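Local coordinates for protein putative peroxiredoxin MT2298 (Mycobacterium tuberculosis, PDB 5C04) that probably reduces hydrogen peroxide and organic hydroperoxides to water and alcohols as a mycoredoxin-dependent one-cysteine peroxiredoxin, protecting the cell against oxidative stress, at residues F12-Q17 against P90-F95. The protein carries 1 engineered substitution. Sequence-based numbering, arbitrary orientation.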
loop_
_atom_site.group_PDB
_atom_site.type_symbol
_atom_site.label_atom_id
_atom_site.label_comp_id
_atom_site.label_asym_id
_atom_site.label_seq_id
_atom_site.Cartn_x
_atom_site.Cartn_y
_atom_site.Cartn_z
ATOM N N PHE A 12 -19.494 3.772 4.613
ATOM C CA PHE A 12 -18.441 2.974 4.029
ATOM C C PHE A 12 -18.383 1.617 4.678
ATOM O O PHE A 12 -18.801 1.451 5.817
ATOM C CB PHE A 12 -17.067 3.676 4.130
ATOM C CG PHE A 12 -16.595 3.962 5.553
ATOM C CD1 PHE A 12 -16.114 2.948 6.371
ATOM C CD2 PHE A 12 -16.619 5.259 6.061
ATOM C CE1 PHE A 12 -15.678 3.212 7.666
ATOM C CE2 PHE A 12 -16.179 5.530 7.350
ATOM C CZ PHE A 12 -15.701 4.511 8.154
ATOM N N THR A 13 -17.825 0.665 3.927
ATOM C CA THR A 13 -17.482 -0.642 4.457
ATOM C C THR A 13 -16.056 -0.954 4.017
ATOM O O THR A 13 -15.797 -1.071 2.807
ATOM C CB THR A 13 -18.420 -1.742 3.926
ATOM O OG1 THR A 13 -19.795 -1.359 4.135
ATOM C CG2 THR A 13 -18.142 -3.073 4.629
ATOM N N LEU A 14 -15.153 -1.111 4.987
ATOM C CA LEU A 14 -13.727 -1.346 4.693
ATOM C C LEU A 14 -13.171 -2.476 5.551
ATOM O O LEU A 14 -13.649 -2.761 6.645
ATOM C CB LEU A 14 -12.902 -0.061 4.952
ATOM C CG LEU A 14 -13.239 1.162 4.096
ATOM C CD1 LEU A 14 -12.478 2.394 4.592
ATOM C CD2 LEU A 14 -12.978 0.971 2.603
ATOM N N ARG A 15 -12.115 -3.101 5.064
ATOM C CA ARG A 15 -11.402 -4.102 5.825
ATOM C C ARG A 15 -10.449 -3.532 6.870
ATOM O O ARG A 15 -9.669 -2.606 6.576
ATOM C CB ARG A 15 -10.570 -4.945 4.864
ATOM C CG ARG A 15 -11.346 -5.573 3.725
ATOM C CD ARG A 15 -11.661 -7.014 4.053
ATOM N NE ARG A 15 -12.460 -7.598 2.995
ATOM C CZ ARG A 15 -13.301 -8.602 3.173
ATOM N NH1 ARG A 15 -13.453 -9.139 4.383
ATOM N NH2 ARG A 15 -14.003 -9.048 2.149
ATOM N N ASP A 16 -10.446 -4.109 8.068
ATOM C CA ASP A 16 -9.420 -3.791 9.062
ATOM C C ASP A 16 -8.185 -4.670 8.917
ATOM O O ASP A 16 -8.110 -5.501 7.987
ATOM C CB ASP A 16 -10.005 -3.788 10.511
ATOM C CG ASP A 16 -10.323 -5.185 11.057
ATOM O OD1 ASP A 16 -9.885 -6.228 10.498
ATOM O OD2 ASP A 16 -11.029 -5.236 12.108
ATOM N N GLN A 17 -7.216 -4.496 9.807
ATOM C CA GLN A 17 -5.907 -5.174 9.716
ATOM C C GLN A 17 -6.021 -6.687 9.825
ATOM O O GLN A 17 -5.128 -7.409 9.398
ATOM C CB GLN A 17 -4.916 -4.648 10.756
ATOM C CG GLN A 17 -5.353 -4.831 12.222
ATOM C CD GLN A 17 -6.036 -3.605 12.808
ATOM O OE1 GLN A 17 -6.912 -3.026 12.196
ATOM N NE2 GLN A 17 -5.632 -3.224 14.006
ATOM N N PRO A 90 -8.966 -0.282 15.249
ATOM C CA PRO A 90 -9.021 -0.634 13.829
ATOM C C PRO A 90 -8.287 0.354 12.925
ATOM O O PRO A 90 -8.485 1.571 13.023
ATOM C CB PRO A 90 -10.524 -0.622 13.494
ATOM C CG PRO A 90 -11.211 -0.697 14.818
ATOM C CD PRO A 90 -10.321 0.008 15.782
ATOM N N LEU A 91 -7.444 -0.206 12.058
ATOM C CA LEU A 91 -6.841 0.500 10.931
ATOM C C LEU A 91 -7.543 -0.044 9.720
ATOM O O LEU A 91 -7.507 -1.271 9.496
ATOM C CB LEU A 91 -5.366 0.190 10.825
ATOM C CG LEU A 91 -4.437 0.926 11.798
ATOM C CD1 LEU A 91 -4.535 0.446 13.227
ATOM C CD2 LEU A 91 -2.992 0.768 11.352
ATOM N N LEU A 92 -8.206 0.842 8.981
ATOM C CA LEU A 92 -9.027 0.457 7.835
ATOM C C LEU A 92 -8.349 0.746 6.527
ATOM O O LEU A 92 -7.631 1.744 6.402
ATOM C CB LEU A 92 -10.360 1.178 7.844
ATOM C CG LEU A 92 -11.163 1.048 9.126
ATOM C CD1 LEU A 92 -12.531 1.649 8.871
ATOM C CD2 LEU A 92 -11.267 -0.386 9.625
ATOM N N SER A 93 -8.587 -0.134 5.541
ATOM C CA SER A 93 -7.909 -0.064 4.236
ATOM C C SER A 93 -8.758 0.581 3.155
ATOM O O SER A 93 -9.714 -0.039 2.668
ATOM C CB SER A 93 -7.534 -1.470 3.774
ATOM O OG SER A 93 -6.519 -1.995 4.575
ATOM N N ASP A 94 -8.400 1.805 2.771
ATOM C CA ASP A 94 -9.043 2.519 1.670
ATOM C C ASP A 94 -8.218 2.239 0.384
ATOM O O ASP A 94 -7.754 3.148 -0.298
ATOM C CB ASP A 94 -9.117 4.025 2.025
ATOM C CG ASP A 94 -10.047 4.819 1.106
ATOM O OD1 ASP A 94 -10.938 4.230 0.428
ATOM O OD2 ASP A 94 -9.878 6.058 1.035
ATOM N N PHE A 95 -8.095 0.949 0.085
ATOM C CA PHE A 95 -7.037 0.423 -0.798
ATOM C C PHE A 95 -7.440 0.227 -2.262
ATOM O O PHE A 95 -6.679 0.585 -3.175
ATOM C CB PHE A 95 -6.563 -0.909 -0.240
ATOM C CG PHE A 95 -5.651 -1.682 -1.165
ATOM C CD1 PHE A 95 -4.319 -1.315 -1.291
ATOM C CD2 PHE A 95 -6.115 -2.791 -1.852
ATOM C CE1 PHE A 95 -3.475 -2.003 -2.130
ATOM C CE2 PHE A 95 -5.284 -3.479 -2.698
ATOM C CZ PHE A 95 -3.971 -3.087 -2.826
HETATM O O HOH W 1 -10.963 -2.472 2.567
#
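The ring of Phe12 meets Leu92 obliquely through a single corner, CE1 lying 3.7 Å from Leu92 CD1; Ile70 of strand 65-71, with Leu24 and Tyr105 from loops, also packs on this side chain. The flat carboxamide of Gln17 contacts the other segment mainly through its oxygen: Leu91 N donates to Gln17 OE1 over 2.9 Å in a nearly straight bond (172° at the hydrogen), with the donor tilted out of the carbonyl plane. A side chain bent at chi2 (-95°) carries the amide back to that N-H, and Gln17 NE2 is bonded in turn to Phe89 O, holding the group at both ends. Just past the closest pair, Asp16 and Leu92 (CA atoms 4.4 Å apart), a side-chain amide rather than a backbone carbonyl thereby takes up this N-H. In this thioredoxin-fold peroxiredoxin, strand 13-16 crosses strand 91-93 at a splayed antiparallel angle, 121° between the short segments, and strand 91-93 pairs in parallel with strand 65-71 on its other edge. Ser93 N donates directly to Arg15 O (2.9 Å); the return bond is replaced by a water that accepts from Arg15 N and donates to Ser93 O, 4.6 Å apart. The other methyl of Leu92, CD2, lies 3.7 Å from Asp16 CB. Leu14 crosses Leu92 at about a right angle, and its CD2 rests 3.4 Å from Ser93 O. Ser93 OG, on the sheet face away from Leu92, is hydrogen-bonded to Gly73 O.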